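Local structure of aldehyde dehydrogenase (Burkholderia thailandensis, 5J6B) at residues Pro239-Gly242 with Trp243-Lys247; Gly463-Ile467 with Arg468-Glu472. The protein probably oxidises aldehydes to carboxylic acids with NADP as cofactor, as an aldehyde dehydrogenase family member bound here to NADPH. All coordinates share one frame; numbering follows the deposited sequence.

Interaction 1: Pro239-Gly242 with Trp243-Lys247. With NDP (NADPH dihydro-nicotinamide-adenine-dinucleotide phosphate), chain F.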
ATOM      1  N   PRO A 239      18.315   3.814 -27.888  1.00 20.76           N
ATOM      2  CA  PRO A 239      17.973   5.206 -27.549  1.00 19.79           C
ATOM      3  C   PRO A 239      17.686   6.071 -28.762  1.00 22.50           C
ATOM      4  O   PRO A 239      16.724   6.847 -28.743  1.00 21.26           O
ATOM      5  CB  PRO A 239      19.220   5.698 -26.800  1.00 20.61           C
ATOM      6  CG  PRO A 239      19.838   4.465 -26.245  1.00 24.43           C
ATOM      7  CD  PRO A 239      19.567   3.370 -27.252  1.00 18.88           C
ATOM      8  N   THR A 240      18.488   5.945 -29.825  1.00 17.96           N
ATOM      9  CA  THR A 240      18.291   6.794 -30.996  1.00 23.60           C
ATOM     10  C   THR A 240      16.900   6.612 -31.579  1.00 25.98           C
ATOM     11  O   THR A 240      16.236   7.594 -31.931  1.00 27.77           O
ATOM     12  CB  THR A 240      19.348   6.498 -32.055  1.00 26.68           C
ATOM     13  OG1 THR A 240      20.650   6.583 -31.466  1.00 35.68           O
ATOM     14  CG2 THR A 240      19.238   7.496 -33.220  1.00 30.14           C
ATOM     15  N   VAL A 241      16.429   5.364 -31.664  1.00 18.17           N
ATOM     16  CA  VAL A 241      15.098   5.109 -32.211  1.00 17.29           C
ATOM     17  C   VAL A 241      14.015   5.553 -31.225  1.00 15.68           C
ATOM     18  O   VAL A 241      13.065   6.253 -31.598  1.00 20.72           O
ATOM     19  CB  VAL A 241      14.952   3.621 -32.584  1.00 15.98           C
ATOM     20  CG1 VAL A 241      13.495   3.287 -32.891  1.00 22.19           C
ATOM     21  CG2 VAL A 241      15.864   3.280 -33.777  1.00 17.02           C
ATOM     22  N   GLY A 242      14.155   5.172 -29.954  1.00 18.36           N
ATOM     23  CA  GLY A 242      13.090   5.424 -28.992  1.00 18.63           C
ATOM     24  C   GLY A 242      12.735   6.895 -28.860  1.00 17.57           C
ATOM     25  O   GLY A 242      11.558   7.267 -28.878  1.00 20.23           O
ATOM     26  N   TRP A 243      13.744   7.759 -28.717  1.00 16.08           N
ATOM     27  CA  TRP A 243      13.420   9.172 -28.546  1.00 19.31           C
ATOM     28  C   TRP A 243      12.822   9.762 -29.816  1.00 21.52           C
ATOM     29  O   TRP A 243      12.000  10.683 -29.739  1.00 18.72           O
ATOM     30  CB  TRP A 243      14.650   9.971 -28.096  1.00 17.33           C
ATOM     31  CG  TRP A 243      15.138   9.559 -26.730  1.00 18.51           C
ATOM     32  CD1 TRP A 243      16.328   8.940 -26.429  1.00 18.00           C
ATOM     33  CD2 TRP A 243      14.435   9.698 -25.483  1.00 17.41           C
ATOM     34  NE1 TRP A 243      16.420   8.729 -25.068  1.00 17.16           N
ATOM     35  CE2 TRP A 243      15.267   9.159 -24.470  1.00 16.05           C
ATOM     36  CE3 TRP A 243      13.192  10.232 -25.123  1.00 15.44           C
ATOM     37  CZ2 TRP A 243      14.896   9.149 -23.115  1.00 16.79           C
ATOM     38  CZ3 TRP A 243      12.823  10.222 -23.779  1.00 17.34           C
ATOM     39  CH2 TRP A 243      13.675   9.682 -22.790  1.00 17.27           C
ATOM     40  N   GLU A 244      13.186   9.226 -30.983  1.00 20.33           N
ATOM     41  CA  GLU A 244      12.558   9.674 -32.221  1.00 19.79           C
ATOM     42  C   GLU A 244      11.104   9.226 -32.298  1.00 21.30           C
ATOM     43  O   GLU A 244      10.241   9.982 -32.764  1.00 18.42           O
ATOM     44  CB  GLU A 244      13.342   9.155 -33.427  1.00 26.65           C
ATOM     45  CG  GLU A 244      14.638   9.897 -33.688  1.00 30.02           C
ATOM     46  CD  GLU A 244      14.415  11.389 -33.884  1.00 41.86           C
ATOM     47  OE1 GLU A 244      13.538  11.765 -34.693  1.00 44.02           O
ATOM     48  OE2 GLU A 244      15.106  12.185 -33.213  1.00 46.95           O
ATOM     49  N   LEU A 245      10.808   7.998 -31.854  1.00 18.91           N
ATOM     50  CA  LEU A 245       9.428   7.522 -31.912  1.00 22.35           C
ATOM     51  C   LEU A 245       8.526   8.329 -30.982  1.00 20.11           C
ATOM     52  O   LEU A 245       7.388   8.664 -31.343  1.00 19.51           O
ATOM     53  CB  LEU A 245       9.361   6.030 -31.573  1.00 21.91           C
ATOM     54  CG  LEU A 245      10.015   5.074 -32.581  1.00 20.91           C
ATOM     55  CD1 LEU A 245       9.648   3.619 -32.280  1.00 22.59           C
ATOM     56  CD2 LEU A 245       9.632   5.441 -34.030  1.00 23.17           C
ATOM     57  N   LYS A 246       9.023   8.666 -29.787  1.00 19.25           N
ATOM     58  CA  LYS A 246       8.255   9.515 -28.884  1.00 18.56           C
ATOM     59  C   LYS A 246       7.795  10.789 -29.587  1.00 18.71           C
ATOM     60  O   LYS A 246       6.646  11.217 -29.417  1.00 19.63           O
ATOM     61  CB  LYS A 246       9.086   9.841 -27.635  1.00 16.32           C
ATOM     62  CG  LYS A 246       8.378  10.752 -26.620  1.00 21.85           C
ATOM     63  CD  LYS A 246       9.258  10.980 -25.377  1.00 23.62           C
ATOM     64  CE  LYS A 246       8.468  11.585 -24.209  1.00 18.19           C
ATOM     65  NZ  LYS A 246       8.020  12.989 -24.435  1.00 17.02           N
ATOM     66  N   LYS A 247       8.664  11.379 -30.421  1.00 16.83           N
ATOM     67  CA  LYS A 247       8.317  12.626 -31.109  1.00 25.71           C
ATOM     68  C   LYS A 247       7.133  12.455 -32.049  1.00 28.65           C
ATOM     69  O   LYS A 247       6.385  13.413 -32.281  1.00 26.45           O
ATOM     70  CB  LYS A 247       9.498  13.158 -31.923  1.00 24.71           C
ATOM     71  CG  LYS A 247      10.704  13.623 -31.143  1.00 31.75           C
ATOM     72  CD  LYS A 247      11.776  14.084 -32.132  1.00 38.88           C
ATOM     73  CE  LYS A 247      12.971  14.685 -31.420  1.00 50.97           C
ATOM     74  NZ  LYS A 247      13.972  15.225 -32.385  1.00 58.10           N
TER
HETATM   75  PA  NDP F 502      16.573  -0.998 -32.455  1.00 24.36           P
HETATM   76  O1A NDP F 502      16.283   0.357 -31.880  1.00 20.41           O
HETATM   77  O2A NDP F 502      17.460  -0.921 -33.704  1.00 26.77           O
HETATM   78  O5B NDP F 502      15.235  -1.753 -32.845  1.00 26.26           O
HETATM   79  C5B NDP F 502      14.325  -2.178 -31.808  1.00 23.68           C
HETATM   80  C4B NDP F 502      12.980  -2.389 -32.455  1.00 22.83           C
HETATM   81  O4B NDP F 502      12.501  -1.130 -32.981  1.00 21.09           O
HETATM   82  C3B NDP F 502      12.970  -3.363 -33.644  1.00 24.15           C
HETATM   83  O3B NDP F 502      11.767  -4.127 -33.615  1.00 19.49           O
HETATM   84  C2B NDP F 502      12.988  -2.415 -34.846  1.00 21.49           C
HETATM   85  O2B NDP F 502      12.425  -2.952 -36.060  1.00 29.71           O
HETATM   86  C1B NDP F 502      12.079  -1.321 -34.317  1.00 23.79           C
HETATM   87  N9A NDP F 502      12.172  -0.054 -35.042  1.00 20.71           N
HETATM   88  C8A NDP F 502      13.303   0.637 -35.391  1.00 21.54           C
HETATM   89  N7A NDP F 502      13.067   1.792 -35.966  1.00 17.55           N
HETATM   90  C5A NDP F 502      11.682   1.861 -36.011  1.00 21.47           C
HETATM   91  C6A NDP F 502      10.795   2.844 -36.488  1.00 23.58           C
HETATM   92  N6A NDP F 502      11.186   3.968 -37.109  1.00 24.71           N
HETATM   93  N1A NDP F 502       9.471   2.622 -36.337  1.00 23.29           N
HETATM   94  C2A NDP F 502       9.070   1.472 -35.781  1.00 23.83           C
HETATM   95  N3A NDP F 502       9.812   0.461 -35.323  1.00 22.59           N
HETATM   96  C4A NDP F 502      11.119   0.725 -35.452  1.00 23.82           C
HETATM   97  O3  NDP F 502      17.371  -1.859 -31.380  1.00 24.91           O
HETATM   98  PN  NDP F 502      17.901  -3.362 -31.393  1.00 22.97           P
HETATM   99  O1N NDP F 502      16.846  -4.268 -31.923  1.00 19.57           O
HETATM  100  O2N NDP F 502      19.182  -3.403 -32.204  1.00 20.22           O
HETATM  101  O5D NDP F 502      18.248  -3.675 -29.863  1.00 21.32           O
HETATM  102  C5D NDP F 502      19.393  -3.153 -29.167  1.00 24.60           C
HETATM  103  C4D NDP F 502      18.967  -1.961 -28.345  1.00 25.06           C
HETATM  104  O4D NDP F 502      17.945  -2.364 -27.389  1.00 30.80           O
HETATM  105  C3D NDP F 502      20.111  -1.345 -27.523  1.00 29.33           C
HETATM  106  O3D NDP F 502      20.125   0.078 -27.498  1.00 26.22           O
HETATM  107  C2D NDP F 502      19.832  -1.897 -26.129  1.00 32.58           C
HETATM  108  O2D NDP F 502      20.403  -1.213 -25.024  1.00 34.11           O
HETATM  109  C1D NDP F 502      18.313  -1.863 -26.116  1.00 38.33           C
HETATM  110  N1N NDP F 502      17.826  -2.718 -25.040  1.00 39.87           N
HETATM  111  C2N NDP F 502      17.035  -2.219 -24.032  1.00 36.60           C
HETATM  112  C3N NDP F 502      16.687  -2.947 -22.948  1.00 34.93           C
HETATM  113  C7N NDP F 502      15.753  -2.427 -21.885  1.00 30.84           C
HETATM  114  O7N NDP F 502      14.837  -3.178 -21.506  1.00 24.18           O
HETATM  115  N7N NDP F 502      15.960  -1.214 -21.368  1.00 18.32           N
HETATM  116  C4N NDP F 502      17.271  -4.327 -22.763  1.00 34.00           C
HETATM  117  C5N NDP F 502      17.792  -4.854 -24.051  1.00 36.48           C
HETATM  118  C6N NDP F 502      18.100  -4.054 -25.055  1.00 39.62           C
HETATM  119  P2B NDP F 502      13.282  -3.907 -37.055  1.00 24.11           P
HETATM  120  O1X NDP F 502      14.580  -4.298 -36.421  1.00 22.18           O
HETATM  121  O2X NDP F 502      12.337  -5.083 -37.296  1.00 28.35           O
HETATM  122  O3X NDP F 502      13.515  -3.077 -38.333  1.00 25.25           O

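Interaction 2: Gly463-Ile467 with Arg468-Glu472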
ATOM      1  N   GLY A 463       9.835   5.560 -17.895  1.00 16.50           N
ATOM      2  CA  GLY A 463       8.911   4.576 -17.363  1.00 17.38           C
ATOM      3  C   GLY A 463       9.643   3.355 -16.821  1.00 16.45           C
ATOM      4  O   GLY A 463      10.869   3.241 -16.889  1.00 15.04           O
ATOM      5  N   ARG A 464       8.856   2.438 -16.260  1.00 15.01           N
ATOM      6  CA  ARG A 464       9.388   1.230 -15.648  1.00 13.78           C
ATOM      7  C   ARG A 464       8.632   0.004 -16.150  1.00 16.56           C
ATOM      8  O   ARG A 464       7.403   0.022 -16.275  1.00 12.67           O
ATOM      9  CB  ARG A 464       9.292   1.271 -14.113  1.00 15.75           C
ATOM     10  CG  ARG A 464      10.135   2.382 -13.435  1.00 11.95           C
ATOM     11  CD  ARG A 464      11.639   2.144 -13.627  1.00 16.12           C
ATOM     12  NE  ARG A 464      12.397   3.189 -12.953  1.00 14.73           N
ATOM     13  CZ  ARG A 464      12.684   4.367 -13.499  1.00 13.51           C
ATOM     14  NH1 ARG A 464      12.306   4.622 -14.749  1.00 12.27           N
ATOM     15  NH2 ARG A 464      13.354   5.289 -12.798  1.00 13.11           N
ATOM     16  N   GLU A 465       9.371  -1.068 -16.406  1.00 12.79           N
ATOM     17  CA  GLU A 465       8.750  -2.361 -16.620  1.00 15.72           C
ATOM     18  C   GLU A 465       9.064  -3.212 -15.394  1.00 18.91           C
ATOM     19  O   GLU A 465       9.504  -2.680 -14.369  1.00 13.10           O
ATOM     20  CB  GLU A 465       9.215  -2.962 -17.948  1.00 17.76           C
ATOM     21  CG  GLU A 465       8.528  -2.296 -19.150  1.00 20.61           C
ATOM     22  CD  GLU A 465       8.818  -2.999 -20.483  1.00 21.41           C
ATOM     23  OE1 GLU A 465       9.818  -3.745 -20.579  1.00 18.99           O
ATOM     24  OE2 GLU A 465       8.037  -2.797 -21.433  1.00 19.41           O
ATOM     25  N   GLY A 466       8.873  -4.528 -15.509  1.00 17.11           N
ATOM     26  CA  GLY A 466       8.609  -5.344 -14.337  1.00 13.19           C
ATOM     27  C   GLY A 466       7.104  -5.358 -14.150  1.00 13.28           C
ATOM     28  O   GLY A 466       6.465  -4.307 -14.260  1.00 13.10           O
ATOM     29  N   ILE A 467       6.531  -6.533 -13.871  1.00 13.62           N
ATOM     30  CA  ILE A 467       5.117  -6.786 -14.175  1.00 15.79           C
ATOM     31  C   ILE A 467       4.210  -5.726 -13.543  1.00 14.72           C
ATOM     32  O   ILE A 467       3.388  -5.102 -14.226  1.00 13.83           O
ATOM     33  CB  ILE A 467       4.714  -8.205 -13.730  1.00 14.38           C
ATOM     34  CG1 ILE A 467       5.432  -9.276 -14.577  1.00 16.08           C
ATOM     35  CG2 ILE A 467       3.182  -8.377 -13.764  1.00 14.71           C
ATOM     36  CD1 ILE A 467       5.213  -9.118 -16.085  1.00 15.10           C
ATOM     37  N   ARG A 468       4.324  -5.535 -12.223  1.00 13.40           N
ATOM     38  CA  ARG A 468       3.431  -4.607 -11.523  1.00 13.34           C
ATOM     39  C   ARG A 468       3.509  -3.205 -12.110  1.00 17.74           C
ATOM     40  O   ARG A 468       2.492  -2.508 -12.216  1.00 12.88           O
ATOM     41  CB  ARG A 468       3.778  -4.548 -10.033  1.00 15.50           C
ATOM     42  CG  ARG A 468       3.297  -5.724  -9.198  1.00 26.09           C
ATOM     43  CD  ARG A 468       3.473  -5.434  -7.696  1.00 37.27           C
ATOM     44  NE  ARG A 468       2.652  -4.305  -7.237  1.00 49.11           N
ATOM     45  CZ  ARG A 468       1.346  -4.383  -6.964  1.00 56.09           C
ATOM     46  NH1 ARG A 468       0.700  -5.534  -7.107  1.00 59.67           N
ATOM     47  NH2 ARG A 468       0.678  -3.313  -6.553  1.00 51.57           N
ATOM     48  N   TYR A 469       4.715  -2.772 -12.477  1.00 12.69           N
ATOM     49  CA  TYR A 469       4.935  -1.410 -12.947  1.00 16.33           C
ATOM     50  C   TYR A 469       4.484  -1.235 -14.391  1.00 15.87           C
ATOM     51  O   TYR A 469       3.996  -0.160 -14.764  1.00 16.11           O
ATOM     52  CB  TYR A 469       6.418  -1.056 -12.733  1.00 17.15           C
ATOM     53  CG  TYR A 469       6.823  -1.476 -11.329  1.00 17.60           C
ATOM     54  CD1 TYR A 469       6.545  -0.663 -10.235  1.00 18.62           C
ATOM     55  CD2 TYR A 469       7.398  -2.722 -11.090  1.00 13.18           C
ATOM     56  CE1 TYR A 469       6.866  -1.055  -8.944  1.00 16.89           C
ATOM     57  CE2 TYR A 469       7.707  -3.138  -9.815  1.00 14.40           C
ATOM     58  CZ  TYR A 469       7.438  -2.293  -8.740  1.00 22.21           C
ATOM     59  OH  TYR A 469       7.756  -2.687  -7.472  1.00 16.94           O
ATOM     60  N   ALA A 470       4.604  -2.285 -15.201  1.00 15.00           N
ATOM     61  CA  ALA A 470       4.064  -2.234 -16.558  1.00 15.94           C
ATOM     62  C   ALA A 470       2.539  -2.200 -16.543  1.00 18.05           C
ATOM     63  O   ALA A 470       1.929  -1.460 -17.321  1.00 14.67           O
ATOM     64  CB  ALA A 470       4.567  -3.432 -17.367  1.00 13.83           C
ATOM     65  N   ILE A 471       1.909  -3.010 -15.674  1.00 13.65           N
ATOM     66  CA  ILE A 471       0.452  -2.978 -15.521  1.00 13.86           C
ATOM     67  C   ILE A 471      -0.010  -1.566 -15.185  1.00 19.36           C
ATOM     68  O   ILE A 471      -1.024  -1.088 -15.704  1.00 20.58           O
ATOM     69  CB  ILE A 471      -0.006  -3.992 -14.454  1.00 14.01           C
ATOM     70  CG1 ILE A 471       0.181  -5.422 -14.953  1.00 15.20           C
ATOM     71  CG2 ILE A 471      -1.469  -3.759 -14.088  1.00 16.40           C
ATOM     72  CD1 ILE A 471      -0.167  -6.495 -13.915  1.00 17.59           C
ATOM     73  N   GLU A 472       0.738  -0.867 -14.333  1.00 16.38           N
ATOM     74  CA  GLU A 472       0.336   0.479 -13.944  1.00 20.03           C
ATOM     75  C   GLU A 472       0.294   1.410 -15.152  1.00 22.78           C
ATOM     76  O   GLU A 472      -0.608   2.247 -15.269  1.00 24.34           O
ATOM     77  CB  GLU A 472       1.284   1.012 -12.870  1.00 24.67           C
ATOM     78  CG  GLU A 472       1.031   2.455 -12.492  1.00 34.44           C
ATOM     79  CD  GLU A 472       1.994   2.963 -11.429  1.00 47.83           C
ATOM     80  OE1 GLU A 472       3.085   2.368 -11.266  1.00 46.96           O
ATOM     81  OE2 GLU A 472       1.654   3.961 -10.756  1.00 58.43           O
TER

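Interaction 1: Pro239-Gly242 with Trp243-Lys247
Val241 and Leu245 sit one helical turn apart and meet through their methyl ends, Val241 CG1 to Leu245 CD1 at 3.9 Å. Both side chains also face the cofactor. In Val241, CG1 stands anti to the backbone N (chi1 169°), which carries this methyl to the adenine, with Val241 CG1 3.4 Å from NDP N7A. The other methyl, Val241 CG2, packs near a phosphate oxygen, 3.5 Å from NDP O1A. Leu245 CD2 reaches the far end of the adenine, 3.6 Å from NDP N1A. Val241 CG1 and Leu245 CD2 lie on the same face of the adenine, Val241 over the five-membered ring and Leu245 at the N1A edge of the six-membered ring. Phe235 of strand 232-236 packs on both residues. Pro239 starts the helix, and Pro239 CD lies 3.3 Å from the nicotinamide-ribose oxygen NDP O3D.

The backbone beneath is regular. Trp243 N donates to Pro239 O in an almost straight bond (178°), Leu245 N to Val241 O, and Lys246 N to Gly242 O. The Trp243 indole folds back beside its own backbone N, which places Trp243 CD1 only 3.1 Å from Pro239 O. Trp243 NE1 donates to Asp459 O, and Lys251 of the second subunit makes a cation-pi contact with the ring. Lys246 NZ reaches Lys252 O and Gly250 O of the second subunit. Glu244 OE2 and Lys247 NZ form a salt bridge at 3.3 Å; its hydrogen bond is weak.

Val241 and Leu245 face the adenine, Pro239 meets the nicotinamide ribose, and Trp243 and Lys246 also reach the second subunit. Helix 239-248 links parallel strands 232-236 and 253-257, a beta-alpha-beta unit of the Rossmann-like NADP-binding domain of aldehyde dehydrogenases.

Interaction 2: Gly463-Ile467 with Arg468-Glu472
Ile467 CG2 stands anti to the backbone N, while Ile471 has CG1 beside its backbone N (chi1 -70°) and CD1 extended (chi2 176°). These torsions bring Ile471 CD1 to 3.8 Å from Ile467 CG2, and the two side chains cross at a slant. Ile471 CG1 also packs at 3.3 Å from Ile467 O, the carbonyl that accepts the bond from Ile471 N. Helices 103-123 and 164-178 pack on this isoleucine pair.

Gly466 is the N-cap residue of helix 467-473. At phi 90° a side chain would press against the carbonyl O of Glu465, which calls for glycine. Gly466 O accepts Ala470 N at 2.9 Å and, weakly, Tyr469 N. The Tyr469 ring passes Gly466 edge-on, with Gly466 O near the ring plane, 3.7 Å from Tyr469 CD2. Arg468 CB lies over one ring face, toward the rim. Just before the cap, Arg464 CB meets Tyr469 CB at 3.9 Å.

The polar ends lead away from the turn. Arg464 bends at chi2, and its NH1 donates to Gly463 O from above the carbonyl plane, while NH2 bridges to Glu476 of the second subunit. Glu465 pairs with Lys171, and Arg468 with Glu123.

How the interactions relate
Interaction 1 comes first along the chain and interaction 2 follows more than 200 residues later. They lie in series, neither nesting nor crossing. Each is local, within one continuous segment. Interaction 1 lies in the helix between strands 232-236 and 253-257. Interaction 2 follows strand 461-462, which pairs antiparallel with strand 253-257 at the edge of the same sheet. The centres of interactions 1 and 2 are about 20 Å apart. Glu465 touches Ser234 and Thr236 of strand 232-236, which leads into helix 239-248. Trp243 NE1 bonds Asp459 O, just before strand 461-462. Interaction 1 supplies Pro239, Val241 and Leu245 to the cofactor pocket; the Glu465 side chain comes within about 5 Å of NADPH. Both regions touch the second subunit.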